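Local structure of putative MCP-type signal transduction protein (Campylobacter jejuni subsp. jejuni serotype O:2, 4WY9) at residues Tyr244-Glu249 with Gly253-Ile258; Asn270-Gln275 with Trp279-Thr284. The protein is the periplasmic tandem-PAS sensing domain of the chemoreceptor Tlp1 and probably feeds chemical cues, perhaps recognised indirectly, into chemotaxis signalling. All coordinates share one frame; numbering follows the deposited sequence.

Interaction 1: residues Tyr244-Glu249 with Gly253-Ile258; sequences YKAISE and GVFNYI. With ACT (acetate ion), chain B.
The side chains of Y244 and Y257 cross at about a right angle, with CE1 of Y244 at the edge of the Y257 ring, near its plane. That meeting is one of carbon with carbon, CE1 of Y244 lying 4.0 Å from CE1 of Y257. The acetate comes to the Y257 ring at its edge too, its OXT 3.4 Å from CE2 of Y257. A third ring, that of F255, is met by the methyl group of A246: CB of A246 sits 3.6 Å from both CZ and CE2 of F255, approaching obliquely. CZ and CE2 of F255 therefore carry this second touch, nearer the G253 end of the strand.

Helix 241-249 here packs over the edge strand 253-258 of the five-stranded antiparallel sheet, a helix-over-sheet layer in keeping with the PAS-like fold of this sensor. The tyrosines bridge the wider end of the gap, where the CA atoms of Y244 and Y257 are 9.6 Å apart. Y257 has CG anti to its backbone N (chi1 177°), which carries the phenol along the sheet to the Y244 side chain. Within the helix, O of Y244 accepts from N of S248 and, in one of the two conformers of S248, also from its OG over 2.8 Å.

The two hydroxyls do not bond to each other: OH of Y244 and OH of Y257 stand 3.7 Å apart. Y244 OH is hydrogen-bonded with O of N235, while Y257 OH donates to OXT of the acetate over 2.6 Å. H221 and S260 also hold this ion, which probably came from the crystallisation liquor. Helix and strand thus meet without a hydrogen bond between them, mainly through carbon, and the phenol oxygens spend their polarity on the N235 loop and the bound anion.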
loop_
_atom_site.group_PDB
_atom_site.type_symbol
_atom_site.label_atom_id
_atom_site.label_comp_id
_atom_site.label_asym_id
_atom_site.label_seq_id
_atom_site.Cartn_x
_atom_site.Cartn_y
_atom_site.Cartn_z
ATOM N N TYR A 244 -19.841 7.051 -4.594
ATOM C CA TYR A 244 -19.104 5.964 -5.228
ATOM C C TYR A 244 -18.701 6.294 -6.657
ATOM O O TYR A 244 -17.643 5.860 -7.135
ATOM C CB TYR A 244 -19.926 4.668 -5.226
ATOM C CG TYR A 244 -20.301 4.163 -3.881
ATOM C CD1 TYR A 244 -19.609 4.565 -2.742
ATOM C CD2 TYR A 244 -21.364 3.283 -3.714
ATOM C CE1 TYR A 244 -19.940 4.100 -1.510
ATOM C CE2 TYR A 244 -21.706 2.814 -2.490
ATOM C CZ TYR A 244 -21.009 3.235 -1.379
ATOM O OH TYR A 244 -21.355 2.790 -0.141
ATOM N N LYS A 245 -19.555 7.027 -7.362
ATOM C CA LYS A 245 -19.229 7.427 -8.721
ATOM C C LYS A 245 -17.980 8.321 -8.737
ATOM O O LYS A 245 -17.108 8.152 -9.585
ATOM C CB LYS A 245 -20.406 8.157 -9.389
ATOM C CG LYS A 245 -21.299 7.273 -10.199
ATOM C CD LYS A 245 -21.756 7.940 -11.477
ATOM C CE LYS A 245 -22.600 9.168 -11.192
ATOM N NZ LYS A 245 -23.296 9.642 -12.431
ATOM N N ALA A 246 -17.898 9.250 -7.793
ATOM C CA ALA A 246 -16.724 10.112 -7.693
ATOM C C ALA A 246 -15.457 9.324 -7.439
ATOM O O ALA A 246 -14.408 9.580 -8.031
ATOM C CB ALA A 246 -16.918 11.168 -6.584
ATOM N N ILE A 247 -15.558 8.344 -6.536
ATOM C CA ILE A 247 -14.422 7.481 -6.249
ATOM C C ILE A 247 -14.013 6.721 -7.478
ATOM O O ILE A 247 -12.836 6.677 -7.817
ATOM C CB ILE A 247 -14.726 6.527 -5.078
ATOM C CG1 ILE A 247 -14.906 7.298 -3.778
ATOM C CG2 ILE A 247 -13.635 5.491 -4.928
ATOM C CD1 ILE A 247 -15.574 6.511 -2.651
ATOM N N SER A 248 -14.994 6.121 -8.164
ATOM C CA SER A 248 -14.713 5.278 -9.323
ATOM C C SER A 248 -14.026 6.073 -10.430
ATOM O O SER A 248 -13.193 5.542 -11.183
ATOM C CB SER A 248 -16.025 4.647 -9.837
ATOM O OG SER A 248 -16.620 3.823 -8.842
ATOM N N GLU A 249 -14.369 7.347 -10.522
ATOM C CA GLU A 249 -13.852 8.226 -11.549
ATOM C C GLU A 249 -12.609 9.008 -11.150
ATOM O O GLU A 249 -12.040 9.742 -11.964
ATOM C CB GLU A 249 -14.958 9.171 -11.975
ATOM C CG GLU A 249 -16.128 8.466 -12.644
ATOM C CD GLU A 249 -17.345 9.349 -12.803
ATOM O OE1 GLU A 249 -17.302 10.512 -12.410
ATOM O OE2 GLU A 249 -18.382 8.850 -13.270
ATOM N N GLY A 253 -14.823 15.851 -4.470
ATOM C CA GLY A 253 -16.092 16.552 -4.279
ATOM C C GLY A 253 -16.653 16.320 -2.909
ATOM O O GLY A 253 -16.103 15.553 -2.119
ATOM N N VAL A 254 -17.744 16.992 -2.582
ATOM C CA VAL A 254 -18.460 16.810 -1.337
ATOM C C VAL A 254 -19.921 16.543 -1.616
ATOM O O VAL A 254 -20.573 17.293 -2.345
ATOM C CB VAL A 254 -18.320 18.039 -0.382
ATOM C CG1 VAL A 254 -18.839 17.603 1.018
ATOM C CG2 VAL A 254 -16.884 18.478 -0.271
ATOM N N PHE A 255 -20.437 15.495 -1.004
ATOM C CA PHE A 255 -21.705 14.919 -1.348
ATOM C C PHE A 255 -22.586 14.668 -0.142
ATOM O O PHE A 255 -22.091 14.462 0.963
ATOM C CB PHE A 255 -21.479 13.570 -2.086
ATOM C CG PHE A 255 -20.562 13.675 -3.240
ATOM C CD1 PHE A 255 -20.989 14.155 -4.441
ATOM C CD2 PHE A 255 -19.225 13.344 -3.096
ATOM C CE1 PHE A 255 -20.137 14.295 -5.513
ATOM C CE2 PHE A 255 -18.348 13.469 -4.162
ATOM C CZ PHE A 255 -18.808 13.936 -5.373
ATOM N N ASN A 256 -23.884 14.636 -0.362
ATOM C CA ASN A 256 -24.788 13.990 0.568
ATOM C C ASN A 256 -24.539 12.497 0.487
ATOM O O ASN A 256 -24.404 11.944 -0.610
ATOM C CB ASN A 256 -26.240 14.332 0.242
ATOM C CG ASN A 256 -26.641 15.755 0.681
ATOM O OD1 ASN A 256 -25.809 16.655 0.853
ATOM N ND2 ASN A 256 -27.900 15.970 0.793
ATOM N N TYR A 257 -24.494 11.826 1.621
ATOM C CA TYR A 257 -24.076 10.432 1.676
ATOM C C TYR A 257 -24.721 9.722 2.841
ATOM O O TYR A 257 -24.673 10.193 3.946
ATOM C CB TYR A 257 -22.541 10.386 1.834
ATOM C CG TYR A 257 -21.929 9.006 1.987
ATOM C CD1 TYR A 257 -21.786 8.168 0.896
ATOM C CD2 TYR A 257 -21.464 8.563 3.227
ATOM C CE1 TYR A 257 -21.222 6.930 1.023
ATOM C CE2 TYR A 257 -20.885 7.308 3.358
ATOM C CZ TYR A 257 -20.785 6.495 2.258
ATOM O OH TYR A 257 -20.243 5.243 2.374
ATOM N N ILE A 258 -25.288 8.548 2.585
ATOM C CA ILE A 258 -25.832 7.718 3.639
ATOM C C ILE A 258 -24.839 6.600 3.924
ATOM O O ILE A 258 -24.604 5.754 3.063
ATOM C CB ILE A 258 -27.208 7.140 3.293
ATOM C CG1 ILE A 258 -28.197 8.284 3.051
ATOM C CG2 ILE A 258 -27.670 6.215 4.397
ATOM C CD1 ILE A 258 -29.567 7.809 2.686
HETATM C C ACT B . -19.062 4.075 5.353
HETATM O O ACT B . -19.005 3.232 6.295
HETATM O OXT ACT B . -20.183 4.262 4.798
HETATM C CH3 ACT B . -17.841 4.783 4.882
#

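Interaction 2: residues Asn270-Gln275 with Trp279-Thr284; sequences NSFKVQ and WAVLVT
F272 and W279 face each other as a hydrogen-bonded pair in the antiparallel beta hairpin of strands 264-274 and 277-286. N of F272 donates to O of W279 at 2.9 Å, and N of W279 returns a bond to O of F272 at 2.8 Å, nearly straight onto the carbonyl. N270 and V281 form a second such pair, and between them S271 and A280 make a non-hydrogen-bonded pair whose side chains lie on the other face.

F272 holds CG between its backbone N and carbonyl carbon (chi1 59°), which swings the phenyl ring across to its partner strand. CB of W279 then lies over one face of that ring in a CH-pi contact, 3.8 Å from its centroid, while CG2 of V281 stands at the edge. The indole itself is slid aside, so the two rings barely overlap although their planes differ by just 22°. CG2 of V274 touches CD1 of W279 at 4.0 Å.

Farther out, F31 of the long helix 8-51 meets the indole, and S271 OG is bonded to O of K251. OG of S277, at the start of strand 277-286, bonds both NE1 of W279 and O of V274.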
loop_
_atom_site.group_PDB
_atom_site.type_symbol
_atom_site.label_atom_id
_atom_site.label_comp_id
_atom_site.label_asym_id
_atom_site.label_seq_id
_atom_site.Cartn_x
_atom_site.Cartn_y
_atom_site.Cartn_z
ATOM N N ASN A 270 -11.350 12.950 -1.635
ATOM C CA ASN A 270 -10.195 13.478 -2.334
ATOM C C ASN A 270 -9.476 12.288 -2.962
ATOM O O ASN A 270 -9.009 11.382 -2.248
ATOM C CB ASN A 270 -9.270 14.274 -1.413
ATOM C CG ASN A 270 -8.191 14.973 -2.164
ATOM O OD1 ASN A 270 -7.277 14.341 -2.685
ATOM N ND2 ASN A 270 -8.297 16.287 -2.288
ATOM N N SER A 271 -9.453 12.264 -4.274
ATOM C CA SER A 271 -8.878 11.208 -5.060
ATOM C C SER A 271 -7.484 11.542 -5.494
ATOM O O SER A 271 -7.195 12.674 -5.884
ATOM C CB SER A 271 -9.754 10.910 -6.285
ATOM O OG SER A 271 -10.993 10.382 -5.909
ATOM N N PHE A 272 -6.596 10.540 -5.499
ATOM C CA PHE A 272 -5.235 10.728 -5.929
ATOM C C PHE A 272 -4.687 9.488 -6.630
ATOM O O PHE A 272 -5.138 8.379 -6.374
ATOM C CB PHE A 272 -4.330 11.151 -4.779
ATOM C CG PHE A 272 -4.279 10.156 -3.631
ATOM C CD1 PHE A 272 -5.245 10.160 -2.619
ATOM C CD2 PHE A 272 -3.233 9.255 -3.517
ATOM C CE1 PHE A 272 -5.178 9.261 -1.583
ATOM C CE2 PHE A 272 -3.165 8.368 -2.444
ATOM C CZ PHE A 272 -4.137 8.402 -1.461
ATOM N N LYS A 273 -3.716 9.703 -7.498
ATOM C CA LYS A 273 -3.097 8.631 -8.217
ATOM C C LYS A 273 -1.732 8.372 -7.656
ATOM O O LYS A 273 -1.037 9.287 -7.233
ATOM C CB LYS A 273 -2.995 8.929 -9.714
ATOM C CG LYS A 273 -4.336 8.945 -10.458
ATOM C CD LYS A 273 -4.135 9.444 -11.859
ATOM C CE LYS A 273 -5.285 10.373 -12.280
ATOM N NZ LYS A 273 -5.043 11.076 -13.554
ATOM N N VAL A 274 -1.350 7.104 -7.666
ATOM C CA VAL A 274 -0.039 6.673 -7.280
ATOM C C VAL A 274 0.425 5.735 -8.362
ATOM O O VAL A 274 -0.014 4.586 -8.432
ATOM C CB VAL A 274 -0.039 5.972 -5.904
ATOM C CG1 VAL A 274 1.325 5.454 -5.586
ATOM C CG2 VAL A 274 -0.534 6.913 -4.799
ATOM N N GLN A 275 1.328 6.219 -9.227
ATOM C CA GLN A 275 1.745 5.474 -10.422
ATOM C C GLN A 275 0.493 5.068 -11.184
ATOM O O GLN A 275 -0.311 5.918 -11.568
ATOM C CB GLN A 275 2.656 4.302 -10.034
ATOM C CG GLN A 275 3.951 4.720 -9.406
ATOM C CD GLN A 275 4.937 5.282 -10.415
ATOM O OE1 GLN A 275 4.976 4.865 -11.588
ATOM N NE2 GLN A 275 5.748 6.221 -9.964
ATOM N N TRP A 279 -6.420 5.956 -5.607
ATOM C CA TRP A 279 -6.874 5.896 -4.245
ATOM C C TRP A 279 -7.748 7.074 -3.897
ATOM O O TRP A 279 -7.749 8.081 -4.609
ATOM C CB TRP A 279 -5.678 5.810 -3.284
ATOM C CG TRP A 279 -4.788 4.658 -3.559
ATOM C CD1 TRP A 279 -3.799 4.592 -4.503
ATOM C CD2 TRP A 279 -4.790 3.401 -2.882
ATOM N NE1 TRP A 279 -3.209 3.352 -4.467
ATOM C CE2 TRP A 279 -3.791 2.595 -3.494
ATOM C CE3 TRP A 279 -5.527 2.866 -1.844
ATOM C CZ2 TRP A 279 -3.531 1.288 -3.066
ATOM C CZ3 TRP A 279 -5.274 1.578 -1.427
ATOM C CH2 TRP A 279 -4.281 0.811 -2.043
ATOM N N ALA A 280 -8.477 6.966 -2.792
ATOM C CA ALA A 280 -9.244 8.089 -2.303
ATOM C C ALA A 280 -9.296 8.088 -0.794
ATOM O O ALA A 280 -9.311 7.014 -0.167
ATOM C CB ALA A 280 -10.667 8.073 -2.865
ATOM N N VAL A 281 -9.317 9.281 -0.207
ATOM C CA VAL A 281 -9.693 9.451 1.164
ATOM C C VAL A 281 -11.132 9.922 1.195
ATOM O O VAL A 281 -11.495 10.858 0.480
ATOM C CB VAL A 281 -8.782 10.438 1.935
ATOM C CG1 VAL A 281 -9.262 10.623 3.358
ATOM C CG2 VAL A 281 -7.351 9.943 1.904
ATOM N N LEU A 282 -11.944 9.261 2.010
ATOM C CA LEU A 282 -13.350 9.579 2.252
ATOM C C LEU A 282 -13.463 9.983 3.698
ATOM O O LEU A 282 -13.051 9.254 4.595
ATOM C CB LEU A 282 -14.219 8.354 1.944
ATOM C CG LEU A 282 -15.742 8.394 2.125
ATOM C CD1 LEU A 282 -16.428 7.292 1.346
ATOM C CD2 LEU A 282 -16.102 8.255 3.583
ATOM N N VAL A 283 -14.077 11.134 3.968
ATOM C CA VAL A 283 -14.346 11.560 5.326
ATOM C C VAL A 283 -15.785 12.034 5.428
ATOM O O VAL A 283 -16.250 12.809 4.575
ATOM C CB VAL A 283 -13.384 12.667 5.823
ATOM C CG1 VAL A 283 -13.728 13.083 7.242
ATOM C CG2 VAL A 283 -11.959 12.177 5.773
ATOM N N THR A 284 -16.488 11.574 6.453
ATOM C CA THR A 284 -17.876 11.934 6.657
ATOM C C THR A 284 -18.105 12.742 7.917
ATOM O O THR A 284 -17.296 12.728 8.867
ATOM C CB THR A 284 -18.756 10.714 6.740
ATOM O OG1 THR A 284 -18.529 10.047 7.978
ATOM C CG2 THR A 284 -18.536 9.780 5.579
#

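Both contacts are buried and belong to one five-stranded sheet, in which strand 253-258 is outermost and pairs with strand 264-274, the first arm of the hairpin in interaction 2. Interaction 1 sets a helix against the sheet by sparse side-chain packing without any hydrogen bond between its segments, whereas interaction 2 is built on backbone bonds within the sheet and buries over twice the surface. The aromatic face of the hairpin is turned to helix 8-51; helix 241-249 lies on the opposite side. The two sites, centred 11 Å apart, touch where CD2 of Y257 meets CG2 of T284 at 3.9 Å.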